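Side-chain contacts in exoribonuclease II, mitochondrial (Candida glabrata, PDB 6F3H), which probably degrades mitochondrial RNA from the 3' end as a magnesium-binding exoribonuclease of the RNB family, the nuclease component of the mtEXO degradosome: residues 622-627 and 690-695; 626-631 and 709-714. The protein carries 1 engineered substitution. One frame throughout, in Å; residues are numbered along the deposited sequence.

Contact 1: 622-627 and 690-695. With nucleotides of chain C.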
# COMPACT_ATOMS: atom_id res chain seq x y z
N PHE A 622 2.18 20.26 -16.39
CA PHE A 622 3.52 20.62 -16.81
C PHE A 622 4.21 19.45 -17.50
O PHE A 622 4.76 19.60 -18.59
CB PHE A 622 4.27 21.08 -15.57
CG PHE A 622 5.61 21.67 -15.84
CD1 PHE A 622 5.73 22.98 -16.28
CD2 PHE A 622 6.76 20.97 -15.52
CE1 PHE A 622 6.98 23.55 -16.46
CE2 PHE A 622 8.00 21.53 -15.70
CZ PHE A 622 8.12 22.82 -16.17
N PHE A 623 4.14 18.26 -16.89
CA PHE A 623 4.82 17.10 -17.46
C PHE A 623 4.24 16.74 -18.82
O PHE A 623 4.96 16.32 -19.73
CB PHE A 623 4.73 15.92 -16.50
CG PHE A 623 5.90 15.80 -15.59
CD1 PHE A 623 6.19 16.79 -14.69
CD2 PHE A 623 6.71 14.69 -15.62
CE1 PHE A 623 7.26 16.69 -13.84
CE2 PHE A 623 7.79 14.58 -14.77
CZ PHE A 623 8.07 15.59 -13.88
N GLN A 624 2.93 16.89 -18.96
CA GLN A 624 2.28 16.53 -20.20
C GLN A 624 2.63 17.52 -21.31
O GLN A 624 3.00 17.12 -22.42
CB GLN A 624 0.78 16.48 -19.98
CG GLN A 624 0.33 15.33 -19.13
CD GLN A 624 -1.15 15.43 -18.80
OE1 GLN A 624 -1.98 14.80 -19.47
NE2 GLN A 624 -1.49 16.22 -17.79
N GLU A 625 2.50 18.83 -21.02
CA GLU A 625 2.76 19.85 -22.03
C GLU A 625 4.19 19.76 -22.52
O GLU A 625 4.44 19.85 -23.72
CB GLU A 625 2.48 21.25 -21.47
N ASN A 626 5.12 19.52 -21.61
CA ASN A 626 6.52 19.37 -21.97
C ASN A 626 6.92 17.96 -22.35
O ASN A 626 8.12 17.70 -22.51
CB ASN A 626 7.39 19.86 -20.83
CG ASN A 626 7.42 21.34 -20.76
OD1 ASN A 626 8.23 21.99 -21.42
ND2 ASN A 626 6.47 21.91 -20.04
N LYS A 627 5.95 17.04 -22.46
CA LYS A 627 6.21 15.66 -22.89
C LYS A 627 7.29 15.03 -22.02
O LYS A 627 8.32 14.56 -22.50
CB LYS A 627 6.59 15.61 -24.38
N ASN A 690 -11.18 16.06 -12.24
CA ASN A 690 -11.40 15.40 -13.51
C ASN A 690 -10.12 15.43 -14.32
O ASN A 690 -10.15 15.48 -15.54
CB ASN A 690 -12.51 16.09 -14.29
CG ASN A 690 -12.33 17.58 -14.32
OD1 ASN A 690 -12.49 18.26 -13.31
ND2 ASN A 690 -11.96 18.10 -15.49
N THR A 691 -8.99 15.48 -13.64
CA THR A 691 -7.76 15.71 -14.35
C THR A 691 -6.64 14.84 -13.77
O THR A 691 -6.77 14.26 -12.68
CB THR A 691 -7.41 17.20 -14.35
OG1 THR A 691 -6.41 17.44 -15.34
CG2 THR A 691 -6.95 17.70 -12.96
N ALA A 692 -5.56 14.74 -14.53
CA ALA A 692 -4.37 14.02 -14.10
C ALA A 692 -3.82 14.59 -12.79
O ALA A 692 -4.13 15.71 -12.39
CB ALA A 692 -3.30 14.09 -15.19
N TYR A 693 -2.99 13.78 -12.11
CA TYR A 693 -2.46 14.11 -10.79
C TYR A 693 -1.08 13.49 -10.67
O TYR A 693 -0.95 12.27 -10.81
CB TYR A 693 -3.38 13.57 -9.70
CG TYR A 693 -3.08 14.02 -8.30
CD1 TYR A 693 -3.50 15.26 -7.84
CD2 TYR A 693 -2.45 13.17 -7.39
CE1 TYR A 693 -3.25 15.68 -6.55
CE2 TYR A 693 -2.20 13.57 -6.09
CZ TYR A 693 -2.61 14.83 -5.68
OH TYR A 693 -2.38 15.25 -4.38
N LEU A 694 -0.06 14.29 -10.40
CA LEU A 694 1.31 13.81 -10.37
C LEU A 694 1.97 14.33 -9.11
O LEU A 694 2.12 15.54 -8.95
CB LEU A 694 2.07 14.28 -11.62
CG LEU A 694 3.52 13.83 -11.79
CD1 LEU A 694 3.72 13.26 -13.17
CD2 LEU A 694 4.51 14.97 -11.58
N THR A 695 2.37 13.43 -8.22
CA THR A 695 2.75 13.81 -6.87
C THR A 695 4.22 14.19 -6.83
O THR A 695 5.08 13.39 -7.21
CB THR A 695 2.46 12.70 -5.86
OG1 THR A 695 3.27 11.56 -6.16
CG2 THR A 695 1.00 12.30 -5.90
P U C 4 -2.84 13.11 -1.51
OP1 U C 4 -1.91 13.56 -2.57
OP2 U C 4 -2.70 11.77 -0.93
O5' U C 4 -2.64 14.13 -0.34
C5' U C 4 -2.99 15.48 -0.53
C4' U C 4 -2.77 16.21 0.74
O4' U C 4 -3.79 15.82 1.69
C3' U C 4 -1.49 15.84 1.44
O3' U C 4 -0.34 16.43 0.88
C2' U C 4 -1.79 16.25 2.88
O2' U C 4 -1.70 17.65 3.03
C1' U C 4 -3.25 15.83 2.99
N1 U C 4 -3.39 14.48 3.58
C2 U C 4 -3.47 14.43 4.96
O2 U C 4 -3.47 15.42 5.65
N3 U C 4 -3.58 13.18 5.49
C4 U C 4 -3.60 12.00 4.79
O4 U C 4 -3.70 10.95 5.43
C5 U C 4 -3.49 12.12 3.36
C6 U C 4 -3.39 13.33 2.81
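L694 meets the ring of F623 where a loop of the RNB domain passes beside the last turns of helix 603-625, which a Schellman motif ends at K627: K627 N bonds to O of Q624, and I628 N probably to O of F623. The leucine comes over one face of the ring: CD2 of L694 stands 4.1 Å from the F623 ring centroid, 16° off the normal, a CH-pi contact. Its other methyl, CD1, lies near CG and CD2 of the same ring, so both branches touch the phenyl, and the two side chains cross at about a right angle. With CG of L694 anti to the backbone N (chi1 -178°), the isobutyl group reaches from its locally extended loop backbone to the ring. One position on, NE2 of Q624 lies 3.8 Å from CB of A692, a van der Waals contact; this amide N is hydrogen-bonded to the backbone O of A620. The backbone at 692-694 turns alternate side chains opposite ways, A692 and L694 to the helix, Y693 to the bound RNA. OP1 of U4 of chain C lies near the plane of the Y693 ring, at its edge, and accepts from Y693 OH at 2.5 Å; that hydroxyl also bonds N616 ND2.

Contact 2: 626-631 and 709-714; sequences NKIPGV and HLQLHR
I628 sets its CG2 methyl against the aliphatic start of Q711, on helix 703-716, just after K627, with its positive phi of 54°, has ended helix 603-625. The contact is apolar, CG2 of I628 lying 4.0 Å from CB of Q711, and the two side chains run past each other in opposite directions. CG2 of I628 is anti to its backbone N, which leaves it to face the helix while CG1 lies beside the N. P629 follows, and its side chain crosses that of Q711 at about a right angle. Here the touching atoms belong partly to the backbone: O of P629 comes within 3.5 Å of CG of Q711. The pyrrolidine ring borders the terminal amide of Q711, whose chain bends at chi2 (-68°), which carries the amide past O of P629 rather than into it. Beyond G630, V631 returns to helix 703-716 by another route, its backbone N bonded to OD1 of N708, while its side chain touches P704 and I707. The loop thus runs from helix 603-625 to strand 632-634, bordered by helix 703-716, with F623 touching both I628 and Q711, and with helix 725-761 adding Q725 and L728 beside P629 and V732 beside V631.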
# COMPACT_ATOMS: atom_id res chain seq x y z
N ASN A 626 5.12 19.52 -21.61
CA ASN A 626 6.52 19.37 -21.97
C ASN A 626 6.92 17.96 -22.35
O ASN A 626 8.12 17.70 -22.51
CB ASN A 626 7.39 19.86 -20.83
CG ASN A 626 7.42 21.34 -20.76
OD1 ASN A 626 8.23 21.99 -21.42
ND2 ASN A 626 6.47 21.91 -20.04
N LYS A 627 5.95 17.04 -22.46
CA LYS A 627 6.21 15.66 -22.89
C LYS A 627 7.29 15.03 -22.02
O LYS A 627 8.32 14.56 -22.50
CB LYS A 627 6.59 15.61 -24.38
N ILE A 628 7.06 15.06 -20.71
CA ILE A 628 7.97 14.49 -19.72
C ILE A 628 7.38 13.19 -19.18
O ILE A 628 6.18 13.14 -18.87
CB ILE A 628 8.29 15.46 -18.56
CG1 ILE A 628 8.59 16.85 -19.08
CG2 ILE A 628 9.51 14.97 -17.75
CD1 ILE A 628 8.96 17.84 -17.99
N PRO A 629 8.16 12.12 -19.11
CA PRO A 629 7.73 10.91 -18.43
C PRO A 629 7.65 11.12 -16.93
O PRO A 629 8.63 11.51 -16.29
CB PRO A 629 8.83 9.90 -18.78
CG PRO A 629 9.50 10.46 -19.98
CD PRO A 629 9.43 11.93 -19.84
N GLY A 630 6.48 10.82 -16.37
CA GLY A 630 6.27 10.97 -14.94
C GLY A 630 5.41 9.85 -14.40
O GLY A 630 4.69 9.17 -15.14
N VAL A 631 5.45 9.71 -13.08
CA VAL A 631 4.64 8.74 -12.35
C VAL A 631 3.40 9.44 -11.84
O VAL A 631 3.46 10.23 -10.90
CB VAL A 631 5.42 8.16 -11.17
CG1 VAL A 631 4.61 7.07 -10.53
CG2 VAL A 631 6.78 7.70 -11.63
N HIS A 709 11.13 14.32 -9.45
CA HIS A 709 12.12 15.37 -9.20
C HIS A 709 13.35 15.23 -10.08
O HIS A 709 13.85 16.23 -10.61
CB HIS A 709 12.54 15.37 -7.74
CG HIS A 709 11.63 16.15 -6.86
ND1 HIS A 709 10.29 16.31 -7.14
CD2 HIS A 709 11.84 16.80 -5.69
CE1 HIS A 709 9.72 17.02 -6.19
NE2 HIS A 709 10.64 17.33 -5.29
N LEU A 710 13.87 14.00 -10.23
CA LEU A 710 15.04 13.81 -11.07
C LEU A 710 14.73 14.18 -12.51
O LEU A 710 15.59 14.68 -13.23
CB LEU A 710 15.52 12.38 -11.01
CG LEU A 710 15.90 11.89 -9.62
CD1 LEU A 710 15.50 10.41 -9.46
CD2 LEU A 710 17.37 12.07 -9.32
N GLN A 711 13.50 13.94 -12.93
CA GLN A 711 13.14 14.39 -14.26
C GLN A 711 13.17 15.90 -14.33
O GLN A 711 13.56 16.47 -15.36
CB GLN A 711 11.75 13.87 -14.64
CG GLN A 711 11.69 12.35 -14.77
CD GLN A 711 12.48 11.82 -15.95
OE1 GLN A 711 11.91 11.52 -16.99
NE2 GLN A 711 13.81 11.74 -15.82
N LEU A 712 12.81 16.56 -13.24
CA LEU A 712 12.83 18.01 -13.23
C LEU A 712 14.25 18.54 -13.27
O LEU A 712 14.58 19.36 -14.13
CB LEU A 712 12.07 18.53 -12.02
CG LEU A 712 10.57 18.40 -12.24
CD1 LEU A 712 9.77 18.93 -11.08
CD2 LEU A 712 10.21 19.13 -13.50
N HIS A 713 15.12 18.02 -12.41
CA HIS A 713 16.51 18.45 -12.45
C HIS A 713 17.06 18.37 -13.86
O HIS A 713 17.68 19.32 -14.35
CB HIS A 713 17.35 17.58 -11.55
CG HIS A 713 17.33 18.02 -10.14
ND1 HIS A 713 18.47 18.40 -9.46
CD2 HIS A 713 16.30 18.16 -9.26
CE1 HIS A 713 18.15 18.75 -8.23
NE2 HIS A 713 16.84 18.61 -8.08
N ARG A 714 16.81 17.26 -14.54
CA ARG A 714 17.34 17.13 -15.89
C ARG A 714 16.75 18.19 -16.79
O ARG A 714 17.48 18.89 -17.51
CB ARG A 714 17.02 15.74 -16.43
CG ARG A 714 17.77 14.67 -15.72
CD ARG A 714 19.24 15.02 -15.77
NE ARG A 714 20.07 13.87 -15.46
CZ ARG A 714 20.32 12.90 -16.33
NH1 ARG A 714 21.09 11.88 -15.99
NH2 ARG A 714 19.80 12.96 -17.55

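In the fold
From the N-terminal side, the chain leaves helix 603-625 through N626 and K627, which both contacts share, and enters the loop leading to strand 632-634. Contact 1 closes over 62 intervening residues, when the loop before helix 703-716 returns to the helix end; contact 2 closes later, over 77, on helix 703-716 itself. The order of segments, 622-627, 626-631, 690-695, 709-714, makes the two closures overlap and cross rather than nest. Their centres are 10 Å apart, and they touch directly: F623 packs on P629 and G630, and L694 on V631. Together they tie the helix end, the loops and helix 703-716 within the RNB domain.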